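Contact-dependent inhibitor I (Escherichia coli NC101, PDB 5I4Q) probably acts as the immunity protein of a contact-dependent growth inhibition system, binding its cognate CdiA toxin and protecting the producing cell from it. Local coordinates at residues C31-V36 with G73-D78; P49-L54 with Y89-W94. One frame throughout, in Å; residues are numbered along the deposited sequence.

Contact 1. Residues C31-V36 with G73-D78; sequences CIESLV and GKRIQD
A surface salt bridge between two helices, Glu33 to Arg75, makes up most of this contact, which joins the long helix 4-40 to the short helix 74-82 in a wholly alpha-helical fold. Little surface is buried, 86 Å² over both sides, and the two backbones stay well apart. The example illustrates how helices too distant for close packing can still be linked by long, extended side chains. Glu33 supplies one end. Its CG stands anti to the carbonyl carbon (chi1 -73°) and the chain runs on extended, which carries the carboxylate toward helix 74-82 although its CB does not point there. Arg75 starts in the direction of helix 4-40 and is straight from CG to NE, so its guanidinium reaches across the remaining gap. The two side chains meet at about a right angle. A single carboxylate oxygen touches the guanidinium at its edge, and with the two planes 77° apart a flat, paired, two-bond grip is absent. The same NH1 also forms a salt bridge with Glu29, one turn earlier on helix 4-40, and this is the stronger polar partner; Trp104 adds a cation-pi contact to Arg75 and also touches Glu33. The shared arginine probably helps keep Glu29 and Glu33 ionised side by side. Beneath the ion pair, Ile32 and the end of Ile76 come no nearer than about 5 Å, and Ile32 also packs on Leu54 of helix 44-66. On helix 74-82, Lys74, Gln77 and Asp78 pack against the chain of Contact-dependent inhibitor A, so the same short helix that carries Arg75 also meets the partner protein. The bridge itself is weak as a hydrogen bond: Arg75 NH1 lies 3.4 Å from Glu33 OE2, with an N-H...O angle of 149°.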
loop_
_atom_site.group_PDB
_atom_site.type_symbol
_atom_site.label_atom_id
_atom_site.label_comp_id
_atom_site.label_asym_id
_atom_site.label_seq_id
_atom_site.Cartn_x
_atom_site.Cartn_y
_atom_site.Cartn_z
ATOM N N CYS B 31 -14.739 -3.473 17.105
ATOM C CA CYS B 31 -14.742 -4.693 17.920
ATOM C C CYS B 31 -13.947 -4.506 19.260
ATOM O O CYS B 31 -14.359 -4.927 20.342
ATOM C CB CYS B 31 -14.168 -5.838 17.091
ATOM S SG CYS B 31 -14.828 -7.459 17.502
ATOM N N ILE B 32 -12.832 -3.811 19.175
ATOM C CA ILE B 32 -12.044 -3.491 20.333
ATOM C C ILE B 32 -12.758 -2.506 21.264
ATOM O O ILE B 32 -12.690 -2.703 22.460
ATOM C CB ILE B 32 -10.697 -2.913 19.929
ATOM C CG1 ILE B 32 -9.839 -4.007 19.296
ATOM C CG2 ILE B 32 -10.044 -2.261 21.122
ATOM C CD1 ILE B 32 -8.626 -3.458 18.554
ATOM N N GLU B 33 -13.439 -1.480 20.723
ATOM C CA GLU B 33 -14.203 -0.514 21.543
ATOM C C GLU B 33 -15.241 -1.240 22.404
ATOM O O GLU B 33 -15.455 -0.888 23.549
ATOM C CB GLU B 33 -14.945 0.510 20.682
ATOM C CG GLU B 33 -14.093 1.584 20.020
ATOM C CD GLU B 33 -14.914 2.527 19.122
ATOM O OE1 GLU B 33 -15.938 2.089 18.526
ATOM O OE2 GLU B 33 -14.526 3.709 19.011
ATOM N N SER B 34 -15.869 -2.240 21.808
ATOM C CA SER B 34 -16.900 -3.067 22.430
ATOM C C SER B 34 -16.343 -4.026 23.480
ATOM O O SER B 34 -16.967 -4.193 24.510
ATOM C CB SER B 34 -17.682 -3.818 21.329
ATOM O OG SER B 34 -18.386 -4.945 21.803
ATOM N N LEU B 35 -15.185 -4.643 23.227
ATOM C CA LEU B 35 -14.502 -5.499 24.225
ATOM C C LEU B 35 -14.047 -4.745 25.423
ATOM O O LEU B 35 -14.153 -5.224 26.549
ATOM C CB LEU B 35 -13.274 -6.173 23.649
ATOM C CG LEU B 35 -13.552 -7.423 22.854
ATOM C CD1 LEU B 35 -12.282 -7.831 22.134
ATOM C CD2 LEU B 35 -14.044 -8.538 23.752
ATOM N N VAL B 36 -13.480 -3.573 25.176
ATOM C CA VAL B 36 -13.087 -2.669 26.250
ATOM C C VAL B 36 -14.327 -2.345 27.105
ATOM O O VAL B 36 -14.257 -2.438 28.314
ATOM C CB VAL B 36 -12.422 -1.396 25.712
ATOM C CG1 VAL B 36 -12.203 -0.375 26.834
ATOM C CG2 VAL B 36 -11.050 -1.698 25.057
ATOM N N GLY B 73 -3.504 4.283 11.454
ATOM C CA GLY B 73 -3.754 5.560 12.129
ATOM C C GLY B 73 -3.268 5.574 13.572
ATOM O O GLY B 73 -3.240 4.556 14.215
ATOM N N LYS B 74 -2.904 6.753 14.071
ATOM C CA LYS B 74 -2.394 6.973 15.438
ATOM C C LYS B 74 -3.150 6.218 16.520
ATOM O O LYS B 74 -2.549 5.672 17.427
ATOM C CB LYS B 74 -2.428 8.474 15.754
ATOM C CG LYS B 74 -1.860 8.889 17.113
ATOM C CD LYS B 74 -0.331 8.964 17.144
ATOM C CE LYS B 74 0.213 9.099 18.577
ATOM N NZ LYS B 74 -0.115 10.394 19.245
ATOM N N ARG B 75 -4.461 6.187 16.420
ATOM C CA ARG B 75 -5.267 5.483 17.381
ATOM C C ARG B 75 -4.915 4.013 17.531
ATOM O O ARG B 75 -4.707 3.513 18.658
ATOM C CB ARG B 75 -6.748 5.626 17.034
ATOM C CG ARG B 75 -7.616 5.759 18.266
ATOM C CD ARG B 75 -9.023 6.201 17.914
ATOM N NE ARG B 75 -9.809 6.230 19.144
ATOM C CZ ARG B 75 -10.845 5.448 19.423
ATOM N NH1 ARG B 75 -11.295 4.559 18.544
ATOM N NH2 ARG B 75 -11.453 5.576 20.594
ATOM N N ILE B 76 -4.901 3.324 16.395
ATOM C CA ILE B 76 -4.500 1.923 16.329
ATOM C C ILE B 76 -2.999 1.749 16.692
ATOM O O ILE B 76 -2.667 0.807 17.349
ATOM C CB ILE B 76 -4.745 1.372 14.922
ATOM C CG1 ILE B 76 -6.235 1.435 14.569
ATOM C CG2 ILE B 76 -4.195 -0.039 14.764
ATOM C CD1 ILE B 76 -7.037 0.320 15.210
ATOM N N GLN B 77 -2.115 2.648 16.289
ATOM C CA GLN B 77 -0.716 2.603 16.730
ATOM C C GLN B 77 -0.556 2.682 18.239
ATOM O O GLN B 77 0.197 1.931 18.820
ATOM C CB GLN B 77 0.114 3.704 16.124
ATOM C CG GLN B 77 1.067 3.261 15.039
ATOM C CD GLN B 77 1.606 4.450 14.241
ATOM O OE1 GLN B 77 0.874 5.086 13.466
ATOM N NE2 GLN B 77 2.879 4.755 14.424
ATOM N N ASP B 78 -1.271 3.592 18.872
ATOM C CA ASP B 78 -1.279 3.691 20.318
ATOM C C ASP B 78 -1.832 2.452 20.952
ATOM O O ASP B 78 -1.253 1.955 21.918
ATOM C CB ASP B 78 -2.080 4.898 20.790
ATOM C CG ASP B 78 -1.388 6.213 20.466
ATOM O OD1 ASP B 78 -0.144 6.241 20.208
ATOM O OD2 ASP B 78 -2.097 7.234 20.453
#

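Contact 2. Residues P49-L54 with Y89-W94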
loop_
_atom_site.group_PDB
_atom_site.type_symbol
_atom_site.label_atom_id
_atom_site.label_comp_id
_atom_site.label_asym_id
_atom_site.label_seq_id
_atom_site.Cartn_x
_atom_site.Cartn_y
_atom_site.Cartn_z
ATOM N N PRO B 49 -11.696 -14.272 29.350
ATOM C CA PRO B 49 -11.833 -14.659 27.942
ATOM C C PRO B 49 -12.006 -13.440 27.039
ATOM O O PRO B 49 -11.718 -13.507 25.852
ATOM C CB PRO B 49 -13.095 -15.557 27.929
ATOM C CG PRO B 49 -13.807 -15.240 29.214
ATOM C CD PRO B 49 -12.712 -14.920 30.183
ATOM N N LEU B 50 -12.443 -12.332 27.615
ATOM C CA LEU B 50 -12.601 -11.115 26.876
ATOM C C LEU B 50 -11.254 -10.484 26.617
ATOM O O LEU B 50 -11.033 -9.944 25.562
ATOM C CB LEU B 50 -13.518 -10.120 27.602
ATOM C CG LEU B 50 -14.979 -10.563 27.819
ATOM C CD1 LEU B 50 -15.658 -9.590 28.772
ATOM C CD2 LEU B 50 -15.726 -10.641 26.485
ATOM N N PHE B 51 -10.358 -10.580 27.582
ATOM C CA PHE B 51 -8.999 -10.103 27.436
ATOM C C PHE B 51 -8.286 -10.974 26.423
ATOM O O PHE B 51 -7.541 -10.463 25.627
ATOM C CB PHE B 51 -8.236 -10.174 28.758
ATOM C CG PHE B 51 -8.326 -8.945 29.594
ATOM C CD1 PHE B 51 -7.813 -7.758 29.149
ATOM C CD2 PHE B 51 -8.848 -8.992 30.844
ATOM C CE1 PHE B 51 -7.858 -6.613 29.925
ATOM C CE2 PHE B 51 -8.893 -7.860 31.649
ATOM C CZ PHE B 51 -8.381 -6.660 31.185
ATOM N N ASP B 52 -8.549 -12.278 26.423
ATOM C CA ASP B 52 -7.906 -13.181 25.460
ATOM C C ASP B 52 -8.210 -12.753 24.024
ATOM O O ASP B 52 -7.310 -12.722 23.183
ATOM C CB ASP B 52 -8.380 -14.630 25.643
ATOM C CG ASP B 52 -7.940 -15.279 27.002
ATOM O OD1 ASP B 52 -7.038 -14.755 27.742
ATOM O OD2 ASP B 52 -8.509 -16.354 27.311
ATOM N N ASP B 53 -9.477 -12.409 23.763
ATOM C CA ASP B 53 -9.906 -11.846 22.453
ATOM C C ASP B 53 -9.248 -10.494 22.167
ATOM O O ASP B 53 -8.738 -10.273 21.094
ATOM C CB ASP B 53 -11.426 -11.661 22.363
ATOM C CG ASP B 53 -12.196 -12.973 22.435
ATOM O OD1 ASP B 53 -11.616 -14.065 22.163
ATOM O OD2 ASP B 53 -13.403 -12.919 22.773
ATOM N N LEU B 54 -9.241 -9.610 23.153
ATOM C CA LEU B 54 -8.638 -8.306 22.995
ATOM C C LEU B 54 -7.170 -8.409 22.650
ATOM O O LEU B 54 -6.716 -7.767 21.731
ATOM C CB LEU B 54 -8.799 -7.529 24.289
ATOM C CG LEU B 54 -8.175 -6.145 24.306
ATOM C CD1 LEU B 54 -8.797 -5.299 23.206
ATOM C CD2 LEU B 54 -8.417 -5.456 25.624
ATOM N N TYR B 89 -0.584 -8.966 35.375
ATOM C CA TYR B 89 -0.323 -7.655 35.955
ATOM C C TYR B 89 -0.796 -6.557 35.045
ATOM O O TYR B 89 -1.287 -5.538 35.529
ATOM C CB TYR B 89 1.167 -7.500 36.366
ATOM C CG TYR B 89 1.553 -8.527 37.404
ATOM C CD1 TYR B 89 1.243 -8.324 38.749
ATOM C CD2 TYR B 89 2.160 -9.727 37.034
ATOM C CE1 TYR B 89 1.540 -9.266 39.701
ATOM C CE2 TYR B 89 2.462 -10.683 37.964
ATOM C CZ TYR B 89 2.143 -10.462 39.305
ATOM O OH TYR B 89 2.470 -11.442 40.255
ATOM N N SER B 90 -0.697 -6.757 33.732
ATOM C CA SER B 90 -1.229 -5.760 32.796
ATOM C C SER B 90 -2.747 -5.881 32.763
ATOM O O SER B 90 -3.455 -4.879 32.678
ATOM C CB SER B 90 -0.615 -5.910 31.402
ATOM O OG SER B 90 -1.143 -7.036 30.688
ATOM N N ARG B 91 -3.265 -7.106 32.833
ATOM C CA ARG B 91 -4.736 -7.286 32.898
ATOM C C ARG B 91 -5.375 -6.637 34.111
ATOM O O ARG B 91 -6.462 -6.023 34.001
ATOM C CB ARG B 91 -5.135 -8.757 32.834
ATOM C CG ARG B 91 -4.875 -9.366 31.456
ATOM C CD ARG B 91 -4.913 -10.876 31.513
ATOM N NE ARG B 91 -4.743 -11.428 30.196
ATOM C CZ ARG B 91 -5.514 -12.341 29.623
ATOM N NH1 ARG B 91 -6.571 -12.848 30.244
ATOM N NH2 ARG B 91 -5.223 -12.752 28.404
ATOM N N LYS B 92 -4.725 -6.758 35.257
ATOM C CA LYS B 92 -5.210 -6.139 36.484
ATOM C C LYS B 92 -5.303 -4.619 36.249
ATOM O O LYS B 92 -6.289 -3.987 36.580
ATOM C CB LYS B 92 -4.246 -6.487 37.634
ATOM C CG LYS B 92 -4.830 -6.677 39.023
ATOM C CD LYS B 92 -5.909 -7.773 39.116
ATOM C CE LYS B 92 -6.726 -7.727 40.422
ATOM N NZ LYS B 92 -7.775 -8.787 40.471
ATOM N N TYR B 93 -4.253 -4.039 35.669
ATOM C CA TYR B 93 -4.195 -2.602 35.402
ATOM C C TYR B 93 -5.288 -2.157 34.416
ATOM O O TYR B 93 -5.993 -1.188 34.648
ATOM C CB TYR B 93 -2.817 -2.234 34.837
ATOM C CG TYR B 93 -2.677 -0.808 34.383
ATOM C CD1 TYR B 93 -2.546 0.236 35.305
ATOM C CD2 TYR B 93 -2.622 -0.489 33.036
ATOM C CE1 TYR B 93 -2.404 1.562 34.887
ATOM C CE2 TYR B 93 -2.454 0.825 32.609
ATOM C CZ TYR B 93 -2.345 1.848 33.522
ATOM O OH TYR B 93 -2.194 3.161 33.086
ATOM N N TRP B 94 -5.425 -2.862 33.312
ATOM C CA TRP B 94 -6.391 -2.446 32.281
ATOM C C TRP B 94 -7.803 -2.664 32.769
ATOM O O TRP B 94 -8.671 -1.831 32.514
ATOM C CB TRP B 94 -6.121 -3.149 30.948
ATOM C CG TRP B 94 -4.847 -2.651 30.272
ATOM C CD1 TRP B 94 -3.749 -3.399 29.951
ATOM C CD2 TRP B 94 -4.556 -1.312 29.855
ATOM N NE1 TRP B 94 -2.790 -2.604 29.368
ATOM C CE2 TRP B 94 -3.263 -1.316 29.301
ATOM C CE3 TRP B 94 -5.255 -0.116 29.907
ATOM C CZ2 TRP B 94 -2.636 -0.149 28.826
ATOM C CZ3 TRP B 94 -4.649 1.045 29.416
ATOM C CH2 TRP B 94 -3.360 1.011 28.871
#
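The Phe51 ring has the aliphatic part of Arg91 over one face and Trp94 CB at its edge. Arg91 CG sits 4.0 Å from the ring centroid, close to the normal, a CH-pi contact, while Phe51 CE1 meets Trp94 CB at 4.0 Å. The guanidinium of Arg91 in turn has Phe51 CB over one face and Asp52 at its edge; ring and guanidinium planes are 34° apart. Arg91 runs past Phe51 in the opposite direction and, extended from CG to NE, delivers its head to Asp52. Both end nitrogens grip one oxygen: Arg91 NH2 lies 2.8 Å from Asp52 OD1, nearly along the C-O axis, and Arg91 NH1 lies 3.2 Å from Asp52 OD1, from above the carboxylate plane. Gln48 accepts from NH1 and Asp86 pairs with NE, which together should fix the rotation of the guanidinium. Phe51 also packs on Ile39 of helix 4-40, so its buried ring joins three helices. One arginine thus covers an aromatic ring with its methylenes and pairs its charge at the margin, at a steep helix-helix crossing (103° between the short axes) within an all-alpha fold.

How the contacts relate
From the N terminus, helix 4-40 supplies residues 31-36, a short connection leads into helix 44-66 with 49-54, and the chain then passes to helix 74-82, where 73-78 closes the loop of contact 1. It goes on to helix 88-99, where 89-94 closes the loop of contact 2. The segments alternate, so the two loops cross. Helices 4-40 and 44-66, adjacent in sequence, each meet one later helix: the first meets 74-82 through a small surface contact, the second 88-99 through a larger, partly buried one. The two contacts, whose centres are 14 Å apart, touch through packing of Leu35 on helix 44-66, with Leu35 CD1 3.7 Å from Leu54 N and 3.9 Å from Asp53 CB.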